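Local coordinates for protein methionine-R-sulfoxide reductase (Neisseria meningitidis, PDB 3MMH) that catalyses the thiol-dependent reduction of the free amino acid methionine-R-sulfoxide to methionine, probably through cysteine chemistry in a pocket of its GAF domain, at residues A13-V18 with F47-V52; F122-C127 with A162-V167; D62-A67 with Q87-G92. All blocks are in the same frame, centred on the assembly; numbering follows the deposited sequence.

How the contacts relate
From the N terminus, helix 11-27 and helix 32-47 run before the chain enters strand 51-58, and contact 1 (13-18 with 47-52) closes that helical loop. Strand 63-70 follows, and contact 3 (62-67 with 87-92) closes a shorter loop by laying helix 83-91 against it. Contact 2 (122-127 with 162-167) comes last, joining the turn between strands 115-123 and 126-135 to the end of helix 143-165. The three loops stand in series, and all reach one antiparallel sheet. Contacts 1 and 3 meet where Trp51 CZ2 lies 3.8 Å from Leu66 CD1; contacts 2 and 3 also touch, whereas about 14 Å separates the nearest atoms of contacts 1 and 2.

Contact 1. Residues A13-V18 with F47-V52; sequences ALYREV and FGWFWV. With SME (methionine sulfoxide), chain C.
Tyr15 and Leu14 of helix 11-27 both meet the ring of Phe47. Leu14 CD2 sits 4.0 Å from the ring centroid and only 17° off its normal, a CH-pi contact over one face; Trp49 CH2 lies over the opposite face, toward the rim. At the ring's outer end Phe47 CZ points into the tyrosine ring, 3.4 Å above the middle of its plane. These two ring planes meet obliquely at 39°, with centroids 4.4 Å apart. Tyr15 OH comes in the indole plane to the benzo edge of Trp49, 3.2 Å from CH2, while Phe47 CB lies over an indole face. Phe47 closes helix 32-47, and Gly48, with positive phi, turns the chain toward strand 51-58, so the cluster packs the N-terminal helix of this GAF-domain protein against the passage from helix to sheet. The tyrosine hydroxyl is held by a hydrogen bond to Asp145 of helix 143-165, where Tyr148 also meets the Tyr15 ring. Two residues past Trp49, at a classic beta bulge opposite Asp134, Trp51 turns into the substrate pocket. With its CG anti to the backbone N (chi1 -161°), its indole faces methionine sulfoxide, whose methyl carbon CE lies 3.5 Å from Trp51 CE2.

Contact 2. Residues F122-C127 with A162-V167; sequences FSDGRC and ASRQAV
The guanidinium of Arg164 is approached at its edge by both Asp124 OD2 and Ser123 OG, each near its plane and each closest to NH1. The carboxylate of Asp124 is turned nearly perpendicular to the guanidinium, their planes 77° apart. In the conformers described here, Arg164 NH1 donates to Asp124 OD2 over 3.2 Å, with an N-H...O angle of 158°. This hydrogen bond, part of a salt bridge, reaches OD2 on its syn side but from well out of the carboxylate plane. Arg164 NH2 is 4.1 Å from the same OD2, so the two-nitrogen grip of a bidentate pair is absent. Both side chains have a second conformer, and the bridge may not be permanently formed. Ser123 OG is 3.5 Å from Arg164 NH1.

Ser123 and Asp124 stand at the start of a type I' turn, Ser123 to Arg126, that joins strands 115-123 and 126-135 into a beta-hairpin. Two backbone hydrogen bonds close it: Ser123 N to Arg126 O at 2.9 Å and Arg126 N to Ser123 O at 3.0 Å. Asp124 and Gly125 both have positive phi, as this turn requires, and the CB of Asp124 is directed at the helix. The arginine reaches back from helix 143-165; its side chain is extended at chi2 and bent at chi3 (66°), and it meets the aspartate from the opposite direction. Three residues earlier, Glu161 OE2 is hydrogen-bonded to Ser123 OG, and Glu161 OE1 makes a long, weak ion pair with Arg164 NH1. Asp124 and Arg164 are both exposed, so solvent probably screens the attraction between their charges, whereas Ser123 is buried. One turn before Glu161, Glu157 OE2 is hydrogen-bonded to Phe122 N, another tie between helix and hairpin.

Contact 3. Residues D62-A67 with Q87-G92; sequences DELVLA and QAWAKG
Helix 83-91 packs against the antiparallel sheet of the GAF domain, and Trp89 carries its contact with the beginning of strand 63-70. The strand starts at a G1 beta bulge, where Asp62 and Glu63 both face Asp58, and the six-membered part of the indole is set against this irregular start. Leu64 CG lies 3.6 Å from Trp89 CE3, an apolar contact in which the two side chains run past each other in opposite directions; the leucine stands oblique to the ring. Further round the rim the partners are backbone atoms: Trp89 CZ3 is 3.8 Å from Glu63 C, and Trp89 CH2 is 3.7 Å from Asp62 C, which approaches near the indole plane.

Trp89 extends its indole on the side of CA away from its N (chi1 178°), which carries it out from the helix to the strand. Behind it the helix ends in a Schellman motif, with Gly92 as the C-prime residue, Gly92 N bonded to Trp89 O and Gly93 N to Ala88 O. Phe80 meets the indole edge-to-face and Val57 of strand 51-58 also touches it, while Glu63, whose CB is directed away from the helix, forms a salt bridge through OE1 with Arg77.

Across the two segments the contact is made by the Leu64 side chain and by backbone C, N and O atoms against the indole rim. With no hydrogen bond between the segments, its cohesion probably comes largely from van der Waals contact, the bulged backbone meeting the rim of the indole.

Contact 1. Residues A13-V18 with F47-V52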
# COMPACT_ATOMS: atom_id res chain seq x y z
N ALA A 13 -18.91 7.86 14.92
CA ALA A 13 -19.35 8.88 14.00
C ALA A 13 -18.41 8.93 12.80
O ALA A 13 -18.85 9.19 11.68
CB ALA A 13 -19.45 10.24 14.72
N LEU A 14 -17.09 8.76 13.02
CA LEU A 14 -16.15 8.81 11.91
C LEU A 14 -16.36 7.65 10.95
O LEU A 14 -16.32 7.84 9.74
CB LEU A 14 -14.71 8.91 12.43
CG LEU A 14 -13.64 9.13 11.34
CD1 LEU A 14 -13.84 10.39 10.59
CD2 LEU A 14 -12.25 9.09 11.98
N TYR A 15 -16.60 6.45 11.45
CA TYR A 15 -16.94 5.35 10.55
C TYR A 15 -18.14 5.71 9.73
O TYR A 15 -18.21 5.42 8.54
CB TYR A 15 -17.21 4.06 11.32
CG TYR A 15 -15.98 3.27 11.72
CD1 TYR A 15 -15.25 2.62 10.72
CD2 TYR A 15 -15.60 3.08 13.02
CE1 TYR A 15 -14.18 1.81 11.05
CE2 TYR A 15 -14.53 2.27 13.36
CZ TYR A 15 -13.81 1.64 12.36
OH TYR A 15 -12.77 0.80 12.65
N ARG A 16 -19.21 6.24 10.32
CA ARG A 16 -20.40 6.57 9.56
C ARG A 16 -20.13 7.60 8.47
O ARG A 16 -20.75 7.59 7.42
CB ARG A 16 -21.51 7.06 10.50
CG ARG A 16 -22.02 5.99 11.42
CD ARG A 16 -23.26 6.32 12.20
NE ARG A 16 -23.05 7.34 13.20
CZ ARG A 16 -22.79 7.14 14.49
NH1 ARG A 16 -22.62 5.91 14.94
NH2 ARG A 16 -22.66 8.19 15.33
N GLU A 17 -19.21 8.52 8.75
CA GLU A 17 -18.75 9.51 7.79
C GLU A 17 -17.92 8.96 6.68
O GLU A 17 -18.09 9.33 5.52
CB GLU A 17 -18.04 10.66 8.51
CG GLU A 17 -17.62 11.81 7.72
CD GLU A 17 -16.97 12.93 8.50
OE1 GLU A 17 -16.62 12.75 9.64
OE2 GLU A 17 -16.78 14.03 7.95
N VAL A 18 -17.02 8.03 7.01
CA VAL A 18 -15.99 7.60 6.12
C VAL A 18 -16.41 6.38 5.27
O VAL A 18 -16.00 6.29 4.11
CB VAL A 18 -14.76 7.33 6.91
CG1 VAL A 18 -13.67 6.51 6.10
CG2 VAL A 18 -14.18 8.68 7.32
N PHE A 47 -8.20 7.32 10.65
CA PHE A 47 -8.08 6.80 12.04
C PHE A 47 -6.65 6.85 12.59
O PHE A 47 -6.47 6.84 13.80
CB PHE A 47 -8.58 5.34 12.10
CG PHE A 47 -10.05 5.23 11.88
CD1 PHE A 47 -10.90 5.38 12.95
CD2 PHE A 47 -10.60 4.98 10.63
CE1 PHE A 47 -12.29 5.30 12.79
CE2 PHE A 47 -11.95 4.95 10.49
CZ PHE A 47 -12.78 5.10 11.55
N GLY A 48 -5.63 6.94 11.72
CA GLY A 48 -4.29 7.09 12.22
C GLY A 48 -3.74 5.88 12.90
O GLY A 48 -2.73 5.97 13.63
N TRP A 49 -4.28 4.68 12.68
CA TRP A 49 -3.79 3.48 13.27
C TRP A 49 -2.35 3.29 12.87
O TRP A 49 -1.91 3.65 11.81
CB TRP A 49 -4.62 2.27 12.82
CG TRP A 49 -6.05 2.29 13.24
CD1 TRP A 49 -6.54 2.68 14.47
CD2 TRP A 49 -7.17 1.98 12.45
NE1 TRP A 49 -7.90 2.57 14.51
CE2 TRP A 49 -8.32 2.11 13.29
CE3 TRP A 49 -7.37 1.55 11.16
CZ2 TRP A 49 -9.61 1.83 12.83
CZ3 TRP A 49 -8.66 1.27 10.74
CH2 TRP A 49 -9.79 1.41 11.55
N PHE A 50 -1.60 2.60 13.72
CA PHE A 50 -0.20 2.25 13.47
C PHE A 50 -0.01 1.46 12.16
O PHE A 50 0.96 1.74 11.42
CB PHE A 50 0.29 1.39 14.65
CG PHE A 50 1.71 0.96 14.56
CD1 PHE A 50 2.76 1.87 14.65
CD2 PHE A 50 2.00 -0.39 14.44
CE1 PHE A 50 4.09 1.46 14.54
CE2 PHE A 50 3.33 -0.80 14.35
CZ PHE A 50 4.32 0.12 14.52
N TRP A 51 -0.87 0.52 11.87
CA TRP A 51 -0.80 -0.26 10.69
C TRP A 51 -2.17 -0.59 10.25
O TRP A 51 -3.03 -0.98 11.06
CB TRP A 51 0.01 -1.56 10.98
CG TRP A 51 0.58 -2.30 9.82
CD1 TRP A 51 1.88 -2.18 9.38
CD2 TRP A 51 -0.07 -3.23 8.92
NE1 TRP A 51 2.05 -3.00 8.32
CE2 TRP A 51 0.89 -3.66 8.01
CE3 TRP A 51 -1.35 -3.79 8.85
CZ2 TRP A 51 0.64 -4.58 7.01
CZ3 TRP A 51 -1.64 -4.68 7.87
CH2 TRP A 51 -0.66 -5.07 6.94
N VAL A 52 -2.45 -0.54 8.95
CA VAL A 52 -3.73 -0.97 8.43
C VAL A 52 -3.57 -1.45 6.98
O VAL A 52 -2.95 -0.75 6.18
CB VAL A 52 -4.87 0.06 8.55
CG1 VAL A 52 -4.50 1.39 7.91
CG2 VAL A 52 -6.20 -0.48 8.07
N SME C . -0.30 -9.49 13.95
CA SME C . -0.69 -10.30 12.78
CB SME C . 0.39 -10.31 11.67
CG SME C . 0.34 -9.14 10.68
S SME C . 1.05 -7.68 11.32
OE SME C . 0.79 -7.26 12.68
CE SME C . 0.73 -6.58 10.00
C SME C . -1.08 -11.69 13.20
O SME C . -1.52 -12.46 12.33
OXT SME C . -0.98 -12.02 14.45

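Contact 2. Residues F122-C127 with A162-V167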
# COMPACT_ATOMS: atom_id res chain seq x y z
N PHE A 122 -14.69 -12.72 2.09
CA PHE A 122 -15.14 -13.99 1.45
C PHE A 122 -15.65 -13.81 0.03
O PHE A 122 -16.19 -12.75 -0.31
CB PHE A 122 -16.29 -14.58 2.27
CG PHE A 122 -15.94 -14.89 3.68
CD1 PHE A 122 -15.30 -16.06 4.07
CD2 PHE A 122 -16.16 -13.97 4.61
CE1 PHE A 122 -14.95 -16.24 5.38
CE2 PHE A 122 -15.84 -14.19 5.92
CZ PHE A 122 -15.20 -15.32 6.25
N SER A 123 -15.49 -14.85 -0.78
CA SER A 123 -16.14 -14.99 -2.09
C SER A 123 -16.48 -16.44 -2.27
O SER A 123 -15.67 -17.29 -2.02
CB SER A 123 -15.16 -14.55 -3.18
OG SER A 123 -15.62 -14.89 -4.49
N ASP A 124 -17.69 -16.67 -2.80
CA ASP A 124 -18.14 -18.03 -3.14
C ASP A 124 -18.00 -18.90 -1.89
O ASP A 124 -17.59 -20.06 -1.98
CB ASP A 124 -17.29 -18.57 -4.29
CG ASP A 124 -17.58 -17.86 -5.63
OD1 ASP A 124 -18.74 -17.44 -5.87
OD2 ASP A 124 -16.63 -17.68 -6.43
N GLY A 125 -18.05 -18.27 -0.72
CA GLY A 125 -18.12 -19.01 0.53
C GLY A 125 -16.80 -19.03 1.26
O GLY A 125 -16.75 -19.19 2.48
N ARG A 126 -15.72 -18.87 0.51
CA ARG A 126 -14.38 -19.13 1.02
C ARG A 126 -13.67 -17.82 1.34
O ARG A 126 -13.98 -16.78 0.77
CB ARG A 126 -13.56 -19.92 -0.02
CG ARG A 126 -14.24 -21.19 -0.49
CD ARG A 126 -13.42 -21.88 -1.57
NE ARG A 126 -12.16 -22.41 -1.05
CZ ARG A 126 -11.16 -22.85 -1.81
NH1 ARG A 126 -11.28 -22.82 -3.13
NH2 ARG A 126 -10.05 -23.31 -1.26
N CYS A 127 -12.71 -17.88 2.26
CA CYS A 127 -11.89 -16.72 2.59
C CYS A 127 -10.98 -16.36 1.42
O CYS A 127 -10.27 -17.22 0.89
CB CYS A 127 -11.05 -17.00 3.83
SG CYS A 127 -10.16 -15.56 4.47
N ALA A 162 -16.63 -7.63 -8.72
CA ALA A 162 -16.64 -6.74 -9.90
C ALA A 162 -15.35 -6.79 -10.64
O ALA A 162 -15.34 -6.78 -11.86
CB ALA A 162 -16.92 -5.28 -9.48
N SER A 163 -14.22 -7.06 -9.94
CA SER A 163 -12.90 -7.12 -10.58
C SER A 163 -12.89 -8.34 -11.52
O SER A 163 -12.21 -8.29 -12.55
CB SER A 163 -11.77 -7.20 -9.55
OG SER A 163 -11.60 -8.49 -8.98
N ARG A 164 -13.60 -9.38 -11.20
CA ARG A 164 -13.63 -10.60 -12.00
C ARG A 164 -14.48 -10.47 -13.21
O ARG A 164 -14.27 -11.18 -14.22
CB ARG A 164 -14.07 -11.78 -11.17
CG ARG A 164 -13.24 -12.01 -9.93
CD ARG A 164 -13.85 -13.11 -9.10
NE ARG A 164 -13.85 -14.43 -9.70
CZ ARG A 164 -14.29 -15.51 -9.06
NH1 ARG A 164 -14.82 -15.43 -7.84
NH2 ARG A 164 -14.24 -16.68 -9.67
N GLN A 165 -15.46 -9.56 -13.19
CA GLN A 165 -16.38 -9.36 -14.28
C GLN A 165 -16.02 -8.17 -15.13
O GLN A 165 -16.68 -7.89 -16.15
CB GLN A 165 -17.80 -9.19 -13.76
CG GLN A 165 -18.27 -10.43 -12.99
CD GLN A 165 -18.17 -11.70 -13.77
OE1 GLN A 165 -18.46 -11.78 -14.94
NE2 GLN A 165 -17.76 -12.76 -13.12
N ALA A 166 -14.96 -7.44 -14.78
CA ALA A 166 -14.58 -6.25 -15.51
C ALA A 166 -13.87 -6.59 -16.81
O ALA A 166 -13.10 -7.52 -16.83
CB ALA A 166 -13.64 -5.42 -14.66
N VAL A 167 -14.17 -5.80 -17.82
CA VAL A 167 -13.53 -5.90 -19.13
C VAL A 167 -13.37 -4.49 -19.72
O VAL A 167 -12.64 -4.36 -20.76
CB VAL A 167 -14.37 -6.76 -20.14
CG1 VAL A 167 -14.36 -8.21 -19.76
CG2 VAL A 167 -15.77 -6.16 -20.28
OXT VAL A 167 -13.96 -3.51 -19.21

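Contact 3. Residues D62-A67 with Q87-G92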
# COMPACT_ATOMS: atom_id res chain seq x y z
N ASP A 62 -1.36 -22.15 0.75
CA ASP A 62 -2.19 -22.06 1.97
C ASP A 62 -1.60 -21.05 2.95
O ASP A 62 -1.52 -21.27 4.20
CB ASP A 62 -2.40 -23.37 2.64
CG ASP A 62 -3.12 -24.32 1.74
OD1 ASP A 62 -4.10 -23.87 1.09
OD2 ASP A 62 -2.69 -25.48 1.67
N GLU A 63 -1.26 -19.89 2.38
CA GLU A 63 -0.78 -18.78 3.18
C GLU A 63 -1.52 -17.51 2.80
O GLU A 63 -1.94 -17.34 1.64
CB GLU A 63 0.73 -18.54 2.91
CG GLU A 63 1.63 -19.65 3.37
CD GLU A 63 3.03 -19.59 2.93
OE1 GLU A 63 3.37 -19.05 1.91
OE2 GLU A 63 3.83 -20.29 3.59
N LEU A 64 -1.60 -16.59 3.75
CA LEU A 64 -1.96 -15.21 3.51
C LEU A 64 -0.69 -14.49 3.02
O LEU A 64 0.36 -14.63 3.65
CB LEU A 64 -2.47 -14.59 4.77
CG LEU A 64 -3.89 -15.01 5.22
CD1 LEU A 64 -4.18 -14.64 6.64
CD2 LEU A 64 -4.95 -14.41 4.25
N VAL A 65 -0.80 -13.70 1.96
CA VAL A 65 0.28 -12.97 1.35
C VAL A 65 -0.00 -11.46 1.44
O VAL A 65 -1.10 -11.00 1.11
CB VAL A 65 0.38 -13.41 -0.12
CG1 VAL A 65 1.48 -12.68 -0.85
CG2 VAL A 65 0.69 -14.95 -0.18
N LEU A 66 0.96 -10.68 1.88
CA LEU A 66 0.84 -9.29 2.09
C LEU A 66 0.41 -8.58 0.84
O LEU A 66 0.94 -8.81 -0.24
CB LEU A 66 2.20 -8.73 2.56
CG LEU A 66 2.28 -7.23 2.95
CD1 LEU A 66 1.34 -6.94 4.10
CD2 LEU A 66 3.79 -7.01 3.28
N ALA A 67 -0.55 -7.68 0.96
CA ALA A 67 -1.15 -6.90 -0.11
C ALA A 67 -0.98 -5.42 0.26
O ALA A 67 -0.22 -5.10 1.17
CB ALA A 67 -2.54 -7.42 -0.42
N GLN A 87 -5.78 -17.18 12.32
CA GLN A 87 -6.94 -17.55 13.12
C GLN A 87 -8.25 -17.02 12.60
O GLN A 87 -9.26 -17.76 12.59
CB GLN A 87 -6.80 -17.08 14.56
CG GLN A 87 -5.72 -17.78 15.33
CD GLN A 87 -5.26 -17.06 16.58
OE1 GLN A 87 -5.85 -16.06 17.00
NE2 GLN A 87 -4.19 -17.57 17.16
N ALA A 88 -8.27 -15.78 12.15
CA ALA A 88 -9.53 -15.23 11.59
C ALA A 88 -9.91 -16.03 10.38
O ALA A 88 -11.10 -16.32 10.17
CB ALA A 88 -9.37 -13.75 11.25
N TRP A 89 -8.95 -16.36 9.53
CA TRP A 89 -9.19 -17.20 8.35
C TRP A 89 -9.74 -18.57 8.78
O TRP A 89 -10.77 -19.00 8.29
CB TRP A 89 -7.88 -17.32 7.57
CG TRP A 89 -7.89 -18.17 6.37
CD1 TRP A 89 -8.95 -18.70 5.70
CD2 TRP A 89 -6.71 -18.50 5.59
NE1 TRP A 89 -8.49 -19.42 4.61
CE2 TRP A 89 -7.13 -19.27 4.49
CE3 TRP A 89 -5.34 -18.25 5.76
CZ2 TRP A 89 -6.27 -19.78 3.54
CZ3 TRP A 89 -4.45 -18.80 4.83
CH2 TRP A 89 -4.93 -19.57 3.72
N ALA A 90 -9.10 -19.22 9.73
CA ALA A 90 -9.51 -20.57 10.13
C ALA A 90 -10.90 -20.51 10.80
O ALA A 90 -11.69 -21.45 10.60
CB ALA A 90 -8.47 -21.17 11.11
N LYS A 91 -11.21 -19.44 11.57
CA LYS A 91 -12.52 -19.33 12.36
C LYS A 91 -13.61 -18.93 11.29
O LYS A 91 -14.78 -19.10 11.55
CB LYS A 91 -12.40 -18.06 13.35
CG LYS A 91 -13.53 -17.73 14.38
CD LYS A 91 -13.16 -16.35 15.08
CE LYS A 91 -14.27 -15.79 16.00
NZ LYS A 91 -13.70 -14.53 16.78
N GLY A 92 -13.25 -18.26 10.19
CA GLY A 92 -14.22 -17.66 9.33
C GLY A 92 -14.90 -16.45 9.92
O GLY A 92 -16.06 -16.20 9.62